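Local atomic coordinates of titin (Homo sapiens, PDB entry 3LCY), a protein that forms giant filaments in the muscle sarcomere, carries a serine/threonine kinase domain, and is seen here as two tandem immunoglobulin domains from its A-band part. Residues 10-21 against 89-99; 34-42 against 56-65. All blocks are in the same frame, centred on the assembly; numbering follows the deposited sequence.

How the contacts relate
From the N terminus, the chain runs along strand 6-10, turns a corner near Arg-11 and enters strand 17-20. The far half of contact 1, residues 89-99, lies 68 residues farther along the chain, so contact 1 closes a long loop. Contact 2 (34-42 against 56-65) falls wholly within that loop and closes a much shorter one. Contact 1 adds an edge strand to the sheet that also holds strands 38-43 and 76-83, whereas contact 2 packs strand 38-43 across the sandwich onto strands 54-58 and 62-68 of the other sheet. The two meet in the core, where Met-14 CE lies 3.5 Å from Trp-41 CZ3.

Contact 1: residues 10-21 against 89-99; sequences IRKEMKDVTTKL and VETSSKLLLQA
The side chains of Met-14 and Thr-91 meet nearly perpendicular where the loop leading to strand 17-20 settles on strand 89-99. Met-14 N donates almost straight to Thr-91 OG1 (3.0 Å, 165°), and Met-14 CG packs 4.1 Å from Thr-91 CG2. A bend at chi3 (92°) turns the terminal methyl toward Ser-93, Met-14 CE lying 3.6 Å from Ser-93 OG. That serine hydroxyl donates to Lys-15 O, coming down on the carbonyl from well above its plane. Met-14 also touches Leu-27 and Cys-29 of strand 24-34, which places it between the sheets, as expected of the A-to-A' switch of an I-set immunoglobulin domain: strand 6-10 pairs with 24-34, then strand 17-20 joins the opposite sheet, parallel to the G strand, 88-103. Asp-16 OD1 receives Lys-94 N (2.9 Å) just ahead of this pairing, which starts with Val-17 N on Lys-94 O. Farther along, the extended Gln-98 chain reaches over Thr-18, Gln-98 OE1 lying 2.9 Å from Thr-18 OG1. Leu-96 O lies 3.0 Å from Thr-18 OG1, so two acceptors compete for one hydroxyl proton. Backbone Gln-98 O accepts from Leu-21 N, and Leu-21 CD1 packs 3.8 Å from Leu-97 CD1.

Contact 2: residues 34-42 against 56-65; sequences RPLPDIKWY and MSSDGRTHTL
Trp-41 and Leu-65 make the central CH-pi contact between strand 38-43 and strand 62-68, which belong to opposite sheets and are joined by side chains rather than by backbone pairing. Leu-65 CB sits almost exactly over the six-membered ring of Trp-41, 3.4 Å from its centroid and 4° off the normal. A second CH-pi contact repeats the theme two residues earlier on each strand: Ile-39 CD1 stands over the His-63 ring, 3.5 Å from the centroid. Chi2 of Ile-39 (-49°) folds CD1 back so that it and CG1 both lie against the imidazole, Ile-39 CG1 being 3.5 Å from His-63 ND1. The backbone oxygen of Arg-61 comes against the opposite face of the imidazole, near the rim, and His-63 NE2 is hydrogen-bonded to Ile-31 O of strand 24-34.

Sulfur supplies the next kind of contact. Met-56 SD approaches Trp-41 CD1 to 3.7 Å and meets the five-membered ring obliquely, a Met-aromatic contact.

A water makes a polar link across the gap. Trp-41 NE1 donates to it in the ring plane (NE1 to water O 2.8 Å), and the water donates to Ser-57 O, so the one polar atom of the indole is tied to the strand facing it.

Within 56-65, Asp-59 OD1 accepts from Arg-61 N (2.7 Å) and from Thr-62 N (2.8 Å), which reach it from opposite faces of the carboxylate plane. Gly-60 lies within this Asx turn, and its carbonyl oxygen is touched by Leu-36 CD2 and Pro-37 CD.

Trp-41 also packs on Leu-48 of strand 46-48. An inward-pointing tryptophan on strand C, lying beside the strand F cysteine position (Cys-80) in the core between the sheets, is a hallmark of the immunoglobulin beta sandwich; here strand E also packs on it through Leu-65.

Contact 1: residues 10-21 against 89-99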
loop_
_atom_site.group_PDB
_atom_site.type_symbol
_atom_site.label_atom_id
_atom_site.label_comp_id
_atom_site.label_asym_id
_atom_site.label_seq_id
_atom_site.Cartn_x
_atom_site.Cartn_y
_atom_site.Cartn_z
ATOM N N ILE A 10 27.924 -9.367 4.575
ATOM C CA ILE A 10 26.933 -8.662 5.353
ATOM C C ILE A 10 27.282 -8.664 6.831
ATOM O O ILE A 10 27.458 -9.707 7.422
ATOM C CB ILE A 10 25.542 -9.280 5.119
ATOM C CG1 ILE A 10 25.102 -9.022 3.679
ATOM C CG2 ILE A 10 24.533 -8.720 6.078
ATOM C CD1 ILE A 10 24.114 -9.993 3.149
ATOM N N ARG A 11 27.386 -7.473 7.417
ATOM C CA ARG A 11 27.667 -7.326 8.842
ATOM C C ARG A 11 26.339 -7.184 9.552
ATOM O O ARG A 11 26.082 -7.831 10.545
ATOM C CB ARG A 11 28.544 -6.119 9.107
ATOM C CG ARG A 11 29.984 -6.369 8.827
ATOM C CD ARG A 11 30.615 -7.121 9.959
ATOM N NE ARG A 11 31.961 -7.565 9.639
ATOM C CZ ARG A 11 33.050 -6.830 9.798
ATOM N NH1 ARG A 11 32.971 -5.597 10.254
ATOM N NH2 ARG A 11 34.224 -7.328 9.486
ATOM N N LYS A 12 25.497 -6.330 9.005
ATOM C CA LYS A 12 24.154 -6.118 9.481
ATOM C C LYS A 12 23.268 -6.194 8.259
ATOM O O LYS A 12 23.451 -5.461 7.314
ATOM C CB LYS A 12 24.044 -4.758 10.154
ATOM C CG LYS A 12 22.679 -4.412 10.696
ATOM C CD LYS A 12 21.884 -3.558 9.720
ATOM C CE LYS A 12 20.439 -3.400 10.168
ATOM N NZ LYS A 12 19.611 -2.663 9.196
ATOM N N GLU A 13 22.322 -7.111 8.266
ATOM C CA GLU A 13 21.393 -7.249 7.163
ATOM C C GLU A 13 20.260 -6.250 7.278
ATOM O O GLU A 13 20.004 -5.724 8.338
ATOM C CB GLU A 13 20.849 -8.662 7.106
ATOM C CG GLU A 13 19.984 -9.030 8.258
ATOM C CD GLU A 13 19.393 -10.379 8.080
ATOM O OE1 GLU A 13 20.118 -11.270 7.614
ATOM O OE2 GLU A 13 18.205 -10.553 8.386
ATOM N N MET A 14 19.574 -6.001 6.182
ATOM C CA MET A 14 18.463 -5.073 6.197
ATOM C C MET A 14 17.333 -5.572 7.064
ATOM O O MET A 14 17.076 -6.756 7.144
ATOM C CB MET A 14 17.955 -4.803 4.793
ATOM C CG MET A 14 18.807 -3.857 4.022
ATOM S SD MET A 14 18.012 -3.357 2.532
ATOM C CE MET A 14 17.186 -1.894 3.082
ATOM N N LYS A 15 16.668 -4.640 7.717
ATOM C CA LYS A 15 15.586 -4.958 8.604
ATOM C C LYS A 15 14.336 -4.248 8.178
ATOM O O LYS A 15 14.382 -3.219 7.542
ATOM C CB LYS A 15 15.919 -4.505 10.018
ATOM C CG LYS A 15 17.091 -5.175 10.621
ATOM C CD LYS A 15 16.823 -6.624 10.885
ATOM C CE LYS A 15 18.095 -7.318 11.278
ATOM N NZ LYS A 15 17.839 -8.660 11.820
ATOM N N ASP A 16 13.207 -4.828 8.533
ATOM C CA ASP A 16 11.923 -4.206 8.240
ATOM C C ASP A 16 11.816 -2.871 8.966
ATOM O O ASP A 16 12.192 -2.755 10.131
ATOM C CB ASP A 16 10.770 -5.131 8.629
ATOM C CG ASP A 16 10.630 -6.311 7.688
ATOM O OD1 ASP A 16 11.328 -6.330 6.652
ATOM O OD2 ASP A 16 9.822 -7.216 7.980
ATOM N N VAL A 17 11.311 -1.863 8.265
ATOM C CA VAL A 17 11.217 -0.517 8.817
ATOM C C VAL A 17 9.812 0.050 8.661
ATOM O O VAL A 17 9.188 -0.102 7.613
ATOM C CB VAL A 17 12.222 0.434 8.139
ATOM C CG1 VAL A 17 11.925 1.880 8.505
ATOM C CG2 VAL A 17 13.641 0.065 8.525
ATOM N N THR A 18 9.319 0.702 9.709
ATOM C CA THR A 18 8.010 1.338 9.656
ATOM C C THR A 18 8.119 2.852 9.796
ATOM O O THR A 18 8.852 3.361 10.645
ATOM C CB THR A 18 7.060 0.791 10.740
ATOM O OG1 THR A 18 5.745 1.318 10.535
ATOM C CG2 THR A 18 7.547 1.177 12.128
ATOM N N THR A 19 7.389 3.571 8.950
ATOM C CA THR A 19 7.390 5.026 8.999
ATOM C C THR A 19 6.011 5.566 8.647
ATOM O O THR A 19 5.234 4.909 7.952
ATOM C CB THR A 19 8.424 5.626 8.031
ATOM O OG1 THR A 19 8.707 6.980 8.405
ATOM C CG2 THR A 19 7.897 5.596 6.605
ATOM N N LYS A 20 5.711 6.766 9.131
ATOM C CA LYS A 20 4.439 7.407 8.827
ATOM C C LYS A 20 4.393 7.829 7.364
ATOM O O LYS A 20 5.334 8.441 6.856
ATOM C CB LYS A 20 4.214 8.625 9.723
ATOM C CG LYS A 20 2.994 9.448 9.341
ATOM C CD LYS A 20 2.934 10.755 10.114
ATOM C CE LYS A 20 1.742 11.598 9.681
ATOM N NZ LYS A 20 1.700 12.911 10.383
ATOM N N LEU A 21 3.299 7.490 6.689
ATOM C CA LEU A 21 3.121 7.872 5.294
ATOM C C LEU A 21 3.285 9.381 5.142
ATOM O O LEU A 21 2.657 10.158 5.860
ATOM C CB LEU A 21 1.748 7.429 4.784
ATOM C CG LEU A 21 1.411 7.791 3.336
ATOM C CD1 LEU A 21 2.487 7.283 2.387
ATOM C CD2 LEU A 21 0.050 7.243 2.944
ATOM N N VAL A 89 26.735 -9.477 -2.967
ATOM C CA VAL A 89 25.789 -9.980 -1.980
ATOM C C VAL A 89 24.486 -9.220 -2.116
ATOM O O VAL A 89 24.457 -8.121 -2.648
ATOM C CB VAL A 89 26.285 -9.805 -0.541
ATOM C CG1 VAL A 89 27.587 -10.537 -0.329
ATOM C CG2 VAL A 89 26.424 -8.344 -0.208
ATOM N N GLU A 90 23.408 -9.816 -1.636
ATOM C CA GLU A 90 22.102 -9.193 -1.707
ATOM C C GLU A 90 21.359 -9.226 -0.370
ATOM O O GLU A 90 21.445 -10.196 0.371
ATOM C CB GLU A 90 21.281 -9.885 -2.791
ATOM C CG GLU A 90 19.794 -9.697 -2.685
ATOM C CD GLU A 90 19.045 -10.524 -3.699
ATOM O OE1 GLU A 90 19.561 -10.703 -4.814
ATOM O OE2 GLU A 90 17.938 -10.994 -3.379
ATOM N N THR A 91 20.631 -8.160 -0.069
ATOM C CA THR A 91 19.863 -8.086 1.168
ATOM C C THR A 91 18.591 -7.267 0.972
ATOM O O THR A 91 18.614 -6.199 0.359
ATOM C CB THR A 91 20.693 -7.487 2.315
ATOM O OG1 THR A 91 19.839 -7.233 3.437
ATOM C CG2 THR A 91 21.345 -6.188 1.878
ATOM N N SER A 92 17.482 -7.776 1.496
ATOM C CA SER A 92 16.186 -7.140 1.297
ATOM C C SER A 92 15.376 -7.039 2.585
ATOM O O SER A 92 15.517 -7.864 3.487
ATOM C CB SER A 92 15.382 -7.903 0.242
ATOM O OG SER A 92 16.112 -8.023 -0.965
ATOM N N SER A 93 14.528 -6.020 2.654
ATOM C CA SER A 93 13.618 -5.838 3.776
ATOM C C SER A 93 12.409 -5.043 3.299
ATOM O O SER A 93 12.397 -4.541 2.175
ATOM C CB SER A 93 14.316 -5.124 4.935
ATOM O OG SER A 93 14.581 -3.770 4.618
ATOM N N LYS A 94 11.390 -4.932 4.143
ATOM C CA LYS A 94 10.160 -4.259 3.743
ATOM C C LYS A 94 9.911 -2.958 4.493
ATOM O O LYS A 94 10.351 -2.784 5.630
ATOM C CB LYS A 94 8.958 -5.190 3.908
ATOM C CG LYS A 94 8.930 -6.342 2.924
ATOM C CD LYS A 94 7.745 -7.251 3.185
ATOM C CE LYS A 94 7.667 -8.361 2.152
ATOM N NZ LYS A 94 6.614 -9.357 2.489
ATOM N N LEU A 95 9.196 -2.049 3.840
ATOM C CA LEU A 95 8.802 -0.790 4.454
ATOM C C LEU A 95 7.322 -0.834 4.808
ATOM O O LEU A 95 6.473 -1.028 3.939
ATOM C CB LEU A 95 9.081 0.379 3.508
ATOM C CG LEU A 95 8.578 1.751 3.962
ATOM C CD1 LEU A 95 9.118 2.092 5.342
ATOM C CD2 LEU A 95 8.948 2.829 2.951
ATOM N N LEU A 96 7.018 -0.671 6.091
ATOM C CA LEU A 96 5.635 -0.661 6.549
ATOM C C LEU A 96 5.185 0.768 6.822
ATOM O O LEU A 96 5.839 1.507 7.557
ATOM C CB LEU A 96 5.466 -1.524 7.802
ATOM C CG LEU A 96 5.521 -3.046 7.637
ATOM C CD1 LEU A 96 6.866 -3.502 7.092
ATOM C CD2 LEU A 96 5.225 -3.730 8.958
ATOM N N LEU A 97 4.066 1.156 6.223
ATOM C CA LEU A 97 3.560 2.512 6.372
ATOM C C LEU A 97 2.588 2.632 7.538
ATOM O O LEU A 97 2.009 1.642 7.987
ATOM C CB LEU A 97 2.881 2.978 5.084
ATOM C CG LEU A 97 3.758 3.025 3.834
ATOM C CD1 LEU A 97 2.954 3.520 2.645
ATOM C CD2 LEU A 97 4.975 3.906 4.062
ATOM N N GLN A 98 2.419 3.858 8.021
ATOM C CA GLN A 98 1.445 4.153 9.061
ATOM C C GLN A 98 0.559 5.312 8.622
ATOM O O GLN A 98 1.052 6.388 8.282
ATOM C CB GLN A 98 2.147 4.492 10.377
ATOM C CG GLN A 98 2.945 3.348 10.969
ATOM C CD GLN A 98 3.725 3.762 12.200
ATOM O OE1 GLN A 98 4.707 3.122 12.570
ATOM N NE2 GLN A 98 3.291 4.842 12.840
ATOM N N ALA A 99 -0.750 5.086 8.621
ATOM C CA ALA A 99 -1.693 6.113 8.201
ATOM C C ALA A 99 -3.082 5.838 8.761
ATOM O O ALA A 99 -3.601 4.728 8.643
ATOM C CB ALA A 99 -1.739 6.204 6.684
#

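Contact 2: residues 34-42 against 56-65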
loop_
_atom_site.group_PDB
_atom_site.type_symbol
_atom_site.label_atom_id
_atom_site.label_comp_id
_atom_site.label_asym_id
_atom_site.label_seq_id
_atom_site.Cartn_x
_atom_site.Cartn_y
_atom_site.Cartn_z
ATOM N N ARG A 34 36.575 -5.726 0.053
ATOM C CA ARG A 34 37.758 -5.099 -0.488
ATOM C C ARG A 34 37.907 -5.655 -1.845
ATOM O O ARG A 34 38.060 -6.820 -1.999
ATOM C CB ARG A 34 38.956 -5.493 0.303
ATOM C CG ARG A 34 39.012 -4.918 1.657
ATOM C CD ARG A 34 39.760 -5.840 2.553
ATOM N NE ARG A 34 39.836 -5.360 3.910
ATOM C CZ ARG A 34 40.964 -4.992 4.495
ATOM N NH1 ARG A 34 42.105 -5.054 3.824
ATOM N NH2 ARG A 34 40.953 -4.566 5.745
ATOM N N PRO A 35 37.843 -4.828 -2.853
ATOM C CA PRO A 35 37.694 -3.399 -2.711
ATOM C C PRO A 35 36.340 -3.050 -2.119
ATOM O O PRO A 35 35.515 -3.894 -1.989
ATOM C CB PRO A 35 37.796 -2.924 -4.146
ATOM C CG PRO A 35 37.620 -4.034 -4.933
ATOM C CD PRO A 35 38.123 -5.180 -4.233
ATOM N N LEU A 36 36.144 -1.818 -1.709
ATOM C CA LEU A 36 34.926 -1.476 -1.049
ATOM C C LEU A 36 33.870 -1.706 -2.068
ATOM O O LEU A 36 34.097 -1.545 -3.231
ATOM C CB LEU A 36 34.924 -0.027 -0.598
ATOM C CG LEU A 36 35.942 0.513 0.381
ATOM C CD1 LEU A 36 35.887 1.990 0.491
ATOM C CD2 LEU A 36 35.702 -0.045 1.653
ATOM N N PRO A 37 32.720 -2.134 -1.622
ATOM C CA PRO A 37 31.612 -2.425 -2.503
ATOM C C PRO A 37 30.893 -1.249 -3.130
ATOM O O PRO A 37 30.703 -0.243 -2.527
ATOM C CB PRO A 37 30.659 -3.177 -1.585
ATOM C CG PRO A 37 31.208 -3.034 -0.223
ATOM C CD PRO A 37 32.297 -2.095 -0.235
ATOM N N ASP A 38 30.461 -1.426 -4.356
ATOM C CA ASP A 38 29.605 -0.471 -4.982
ATOM C C ASP A 38 28.157 -0.847 -4.720
ATOM O O ASP A 38 27.789 -1.960 -4.856
ATOM C CB ASP A 38 29.862 -0.404 -6.470
ATOM C CG ASP A 38 31.261 0.038 -6.808
ATOM O OD1 ASP A 38 32.010 -0.749 -7.428
ATOM O OD2 ASP A 38 31.627 1.182 -6.489
ATOM N N ILE A 39 27.359 0.124 -4.330
ATOM C CA ILE A 39 25.984 -0.062 -3.965
ATOM C C ILE A 39 24.960 0.304 -5.015
ATOM O O ILE A 39 25.033 1.313 -5.619
ATOM C CB ILE A 39 25.657 0.732 -2.681
ATOM C CG1 ILE A 39 26.582 0.354 -1.541
ATOM C CG2 ILE A 39 24.258 0.571 -2.293
ATOM C CD1 ILE A 39 26.736 -1.049 -1.303
ATOM N N LYS A 40 24.000 -0.586 -5.200
ATOM C CA LYS A 40 22.816 -0.379 -5.984
ATOM C C LYS A 40 21.556 -0.764 -5.223
ATOM O O LYS A 40 21.526 -1.729 -4.552
ATOM C CB LYS A 40 22.906 -1.141 -7.280
ATOM C CG LYS A 40 23.794 -0.525 -8.289
ATOM C CD LYS A 40 24.087 -1.468 -9.408
ATOM C CE LYS A 40 25.184 -0.973 -10.327
ATOM N NZ LYS A 40 25.266 0.464 -10.402
ATOM N N TRP A 41 20.513 0.031 -5.344
ATOM C CA TRP A 41 19.226 -0.248 -4.721
ATOM C C TRP A 41 18.205 -0.653 -5.775
ATOM O O TRP A 41 18.170 -0.088 -6.868
ATOM C CB TRP A 41 18.741 0.970 -3.934
ATOM C CG TRP A 41 19.662 1.348 -2.816
ATOM C CD1 TRP A 41 20.709 2.218 -2.876
ATOM C CD2 TRP A 41 19.621 0.860 -1.467
ATOM N NE1 TRP A 41 21.322 2.307 -1.651
ATOM C CE2 TRP A 41 20.675 1.484 -0.770
ATOM C CE3 TRP A 41 18.796 -0.038 -0.785
ATOM C CZ2 TRP A 41 20.925 1.235 0.581
ATOM C CZ3 TRP A 41 19.047 -0.283 0.555
ATOM C CH2 TRP A 41 20.103 0.352 1.223
ATOM N N TYR A 42 17.376 -1.636 -5.444
ATOM C CA TYR A 42 16.421 -2.170 -6.408
ATOM C C TYR A 42 14.984 -2.172 -5.903
ATOM O O TYR A 42 14.726 -2.286 -4.704
ATOM C CB TYR A 42 16.840 -3.570 -6.860
ATOM C CG TYR A 42 18.130 -3.579 -7.645
ATOM C CD1 TYR A 42 19.346 -3.809 -7.019
ATOM C CD2 TYR A 42 18.132 -3.340 -9.014
ATOM C CE1 TYR A 42 20.527 -3.810 -7.734
ATOM C CE2 TYR A 42 19.308 -3.338 -9.737
ATOM C CZ TYR A 42 20.503 -3.573 -9.092
ATOM O OH TYR A 42 21.676 -3.573 -9.810
ATOM N N MET A 56 20.418 8.355 -1.343
ATOM C CA MET A 56 21.290 7.220 -1.075
ATOM C C MET A 56 22.589 7.601 -0.392
ATOM O O MET A 56 23.316 8.436 -0.869
ATOM C CB MET A 56 21.578 6.486 -2.372
ATOM C CG MET A 56 20.367 6.408 -3.237
ATOM S SD MET A 56 20.545 5.459 -4.718
ATOM C CE MET A 56 18.849 5.171 -5.119
ATOM N N SER A 57 22.880 6.948 0.719
ATOM C CA SER A 57 24.074 7.228 1.490
ATOM C C SER A 57 24.965 6.016 1.711
ATOM O O SER A 57 24.490 4.945 2.026
ATOM C CB SER A 57 23.688 7.812 2.838
ATOM O OG SER A 57 24.671 7.565 3.807
ATOM N N SER A 58 26.262 6.189 1.514
ATOM C CA SER A 58 27.209 5.132 1.801
ATOM C C SER A 58 28.562 5.669 2.245
ATOM O O SER A 58 29.080 6.599 1.672
ATOM C CB SER A 58 27.379 4.236 0.591
ATOM O OG SER A 58 27.965 3.027 0.966
ATOM N N ASP A 59 29.147 5.055 3.256
ATOM C CA ASP A 59 30.469 5.434 3.690
ATOM C C ASP A 59 31.435 4.323 3.327
ATOM O O ASP A 59 32.589 4.341 3.704
ATOM C CB ASP A 59 30.495 5.733 5.184
ATOM C CG ASP A 59 30.188 4.536 6.017
ATOM O OD1 ASP A 59 30.050 3.452 5.465
ATOM O OD2 ASP A 59 30.090 4.678 7.234
ATOM N N GLY A 60 30.927 3.355 2.586
ATOM C CA GLY A 60 31.667 2.175 2.188
ATOM C C GLY A 60 31.426 0.977 3.084
ATOM O O GLY A 60 31.800 -0.120 2.752
ATOM N N ARG A 61 30.812 1.202 4.235
ATOM C CA ARG A 61 30.456 0.131 5.152
ATOM C C ARG A 61 28.953 0.099 5.435
ATOM O O ARG A 61 28.319 -0.938 5.355
ATOM C CB ARG A 61 31.236 0.249 6.457
ATOM C CG ARG A 61 32.726 0.239 6.266
ATOM C CD ARG A 61 33.463 0.444 7.570
ATOM N NE ARG A 61 33.756 -0.809 8.256
ATOM C CZ ARG A 61 33.128 -1.224 9.348
ATOM N NH1 ARG A 61 32.166 -0.488 9.881
ATOM N NH2 ARG A 61 33.461 -2.375 9.908
ATOM N N THR A 62 28.395 1.256 5.760
ATOM C CA THR A 62 26.986 1.353 6.070
ATOM C C THR A 62 26.261 1.980 4.916
ATOM O O THR A 62 26.593 3.069 4.491
ATOM C CB THR A 62 26.742 2.200 7.310
ATOM O OG1 THR A 62 27.501 1.678 8.391
ATOM C CG2 THR A 62 25.284 2.165 7.676
ATOM N N HIS A 63 25.259 1.282 4.411
ATOM C CA HIS A 63 24.520 1.783 3.273
ATOM C C HIS A 63 23.058 2.008 3.598
ATOM O O HIS A 63 22.345 1.100 3.974
ATOM C CB HIS A 63 24.709 0.827 2.113
ATOM C CG HIS A 63 26.070 0.219 2.085
ATOM N ND1 HIS A 63 27.207 0.967 1.895
ATOM C CD2 HIS A 63 26.486 -1.053 2.269
ATOM C CE1 HIS A 63 28.262 0.182 1.946
ATOM N NE2 HIS A 63 27.852 -1.050 2.167
ATOM N N THR A 64 22.630 3.245 3.420
ATOM C CA THR A 64 21.288 3.649 3.746
ATOM C C THR A 64 20.550 4.248 2.575
ATOM O O THR A 64 21.065 5.083 1.871
ATOM C CB THR A 64 21.274 4.677 4.899
ATOM O OG1 THR A 64 22.033 4.182 5.996
ATOM C CG2 THR A 64 19.871 4.925 5.373
ATOM N N LEU A 65 19.322 3.799 2.389
ATOM C CA LEU A 65 18.413 4.359 1.398
ATOM C C LEU A 65 17.312 5.128 2.114
ATOM O O LEU A 65 16.698 4.619 3.051
ATOM C CB LEU A 65 17.800 3.256 0.534
ATOM C CG LEU A 65 16.659 3.694 -0.391
ATOM C CD1 LEU A 65 17.160 4.679 -1.433
ATOM C CD2 LEU A 65 15.998 2.497 -1.059
HETATM O O HOH W 1 23.554 3.593 -0.620
#